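Local coordinates for protein cytochrome cL (Hyphomicrobium denitrificans, PDB 2D0W) that probably accepts electrons from methanol dehydrogenase during methanol oxidation, carrying them on a covalently bound heme c in the periplasm, at residues Asp39-Val44 and Met115-Ala120. Numbering follows the deposited sequence.
Sequences DPYVEV and MLKLIA
The Y41 ring meets helix 112-124 with its CD2-CE2 side: the backbone C of L116 lies at the ring edge, in its plane, while L116 CB and K117 NZ come in obliquely, the amine 3.4 Å from Y41 CE2. K117, extended up to its last torsion (chi4 60°), crosses the ring obliquely on this side, its CG 3.6 Å from Y41 CD2. Both polar tips converge on D113, one turn earlier in the helix, which shares a hydrogen bond with Y41 OH and a salt bridge with K117 NZ. The D39 carboxylate, with CG anti to the backbone N (chi1 176°), slides past L116 toward the helix. Its OD2 accepts from Y41 N at 3.0 Å, met from above the carboxylate plane, whereas OD1 touches I119 CG2 and sits 2.5 Å from L116 O, a separation suggesting that the acid is probably protonated. An alanine here would remove the acceptor for Y41 N and the carboxylate packed against L116 and I119, and would probably weaken the Asx turn and its seat on the helix. Farther along, A120 CB packs 3.4 Å from Y41 O, and a water joins A120 O to both E43 N and E43 OE2. This is an Asx turn beginning at D39, overlaid on a type I beta turn that overlaps at Y41 and V42 with a type II turn ending at V44, all packed on helix 112-124, the C-terminal helix of the cytochrome c core; another side of that helix carries L118 to the heme.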
loop_
_atom_site.group_PDB
_atom_site.type_symbol
_atom_site.label_atom_id
_atom_site.label_comp_id
_atom_site.label_asym_id
_atom_site.label_seq_id
_atom_site.Cartn_x
_atom_site.Cartn_y
_atom_site.Cartn_z
ATOM N N ASP A 39 -3.268 -6.098 5.583
ATOM C CA ASP A 39 -1.876 -6.191 5.080
ATOM C C ASP A 39 -0.980 -6.130 6.285
ATOM O O ASP A 39 -0.858 -5.049 6.887
ATOM C CB ASP A 39 -1.581 -4.981 4.193
ATOM C CG ASP A 39 -0.145 -4.930 3.695
ATOM O OD1 ASP A 39 0.154 -4.037 2.842
ATOM O OD2 ASP A 39 0.709 -5.766 4.094
ATOM N N PRO A 40 -0.348 -7.265 6.650
ATOM C CA PRO A 40 0.486 -7.338 7.880
ATOM C C PRO A 40 1.847 -6.665 7.813
ATOM O O PRO A 40 2.574 -6.600 8.835
ATOM C CB PRO A 40 0.648 -8.828 8.105
ATOM C CG PRO A 40 0.463 -9.432 6.732
ATOM C CD PRO A 40 -0.408 -8.559 5.940
ATOM N N TYR A 41 2.192 -6.119 6.645
ATOM C CA TYR A 41 3.416 -5.322 6.559
ATOM C C TYR A 41 3.235 -3.873 6.960
ATOM O O TYR A 41 4.208 -3.106 7.019
ATOM C CB TYR A 41 3.991 -5.361 5.143
ATOM C CG TYR A 41 4.548 -6.687 4.683
ATOM C CD1 TYR A 41 5.100 -7.611 5.596
ATOM C CD2 TYR A 41 4.550 -7.008 3.351
ATOM C CE1 TYR A 41 5.647 -8.815 5.159
ATOM C CE2 TYR A 41 5.096 -8.223 2.894
ATOM C CZ TYR A 41 5.656 -9.118 3.809
ATOM O OH TYR A 41 6.189 -10.317 3.359
ATOM N N VAL A 42 2.000 -3.458 7.170
ATOM C CA VAL A 42 1.718 -2.047 7.491
ATOM C C VAL A 42 2.459 -1.665 8.767
ATOM O O VAL A 42 2.417 -2.394 9.775
ATOM C CB VAL A 42 0.173 -1.782 7.525
ATOM C CG1 VAL A 42 -0.218 -0.456 8.174
ATOM C CG2 VAL A 42 -0.403 -1.759 6.086
ATOM N N GLU A 43 3.188 -0.558 8.687
ATOM C CA GLU A 43 3.979 -0.039 9.804
ATOM C C GLU A 43 5.087 -0.982 10.338
ATOM O O GLU A 43 5.556 -0.818 11.478
ATOM C CB GLU A 43 3.059 0.523 10.921
ATOM C CG GLU A 43 2.460 1.904 10.631
ATOM C CD GLU A 43 3.502 2.920 10.146
ATOM O OE1 GLU A 43 4.274 3.454 10.974
ATOM O OE2 GLU A 43 3.552 3.195 8.919
ATOM N N VAL A 44 5.471 -1.980 9.539
ATOM C CA VAL A 44 6.683 -2.763 9.826
ATOM C C VAL A 44 7.822 -2.018 9.142
ATOM O O VAL A 44 7.938 -2.049 7.896
ATOM C CB VAL A 44 6.606 -4.236 9.294
ATOM C CG1 VAL A 44 7.889 -5.016 9.629
ATOM C CG2 VAL A 44 5.374 -4.970 9.791
ATOM N N MET A 115 3.317 -6.130 -3.727
ATOM C CA MET A 115 2.120 -5.286 -3.631
ATOM C C MET A 115 1.877 -4.901 -2.197
ATOM O O MET A 115 1.446 -3.774 -1.886
ATOM C CB MET A 115 0.901 -6.053 -4.157
ATOM C CG MET A 115 -0.406 -5.348 -3.845
ATOM S SD MET A 115 -0.651 -3.943 -4.943
ATOM C CE MET A 115 -1.382 -4.808 -6.328
ATOM N N LEU A 116 2.099 -5.847 -1.289
ATOM C CA LEU A 116 1.797 -5.582 0.132
ATOM C C LEU A 116 2.767 -4.616 0.787
ATOM O O LEU A 116 2.431 -3.950 1.770
ATOM C CB LEU A 116 1.698 -6.905 0.902
ATOM C CG LEU A 116 0.519 -7.769 0.534
ATOM C CD1 LEU A 116 0.580 -9.024 1.361
ATOM C CD2 LEU A 116 -0.823 -7.012 0.738
ATOM N N LYS A 117 4.002 -4.595 0.294
ATOM C CA LYS A 117 5.036 -3.687 0.783
ATOM C C LYS A 117 4.807 -2.294 0.203
ATOM O O LYS A 117 5.029 -1.263 0.815
ATOM C CB LYS A 117 6.421 -4.187 0.354
ATOM C CG LYS A 117 6.905 -5.470 1.058
ATOM C CD LYS A 117 8.230 -5.917 0.398
ATOM C CE LYS A 117 8.927 -6.998 1.156
ATOM N NZ LYS A 117 8.019 -8.139 1.221
ATOM N N LEU A 118 4.375 -2.276 -1.034
ATOM C CA LEU A 118 3.956 -1.002 -1.654
ATOM C C LEU A 118 2.859 -0.339 -0.814
ATOM O O LEU A 118 2.900 0.863 -0.547
ATOM C CB LEU A 118 3.420 -1.269 -3.062
ATOM C CG LEU A 118 2.741 -0.098 -3.790
ATOM C CD1 LEU A 118 3.627 1.152 -3.823
ATOM C CD2 LEU A 118 2.291 -0.573 -5.212
ATOM N N ILE A 119 1.856 -1.112 -0.436
ATOM C CA ILE A 119 0.718 -0.556 0.346
ATOM C C ILE A 119 1.258 -0.053 1.730
ATOM O O ILE A 119 0.890 1.018 2.202
ATOM C CB ILE A 119 -0.364 -1.618 0.480
ATOM C CG1 ILE A 119 -1.108 -1.793 -0.848
ATOM C CG2 ILE A 119 -1.371 -1.305 1.637
ATOM C CD1 ILE A 119 -2.044 -3.055 -0.944
ATOM N N ALA A 120 2.164 -0.794 2.355
ATOM C CA ALA A 120 2.758 -0.355 3.640
ATOM C C ALA A 120 3.433 0.980 3.471
ATOM O O ALA A 120 3.365 1.837 4.359
ATOM C CB ALA A 120 3.776 -1.373 4.178
HETATM O O HOH W 1 2.970 1.410 6.773
#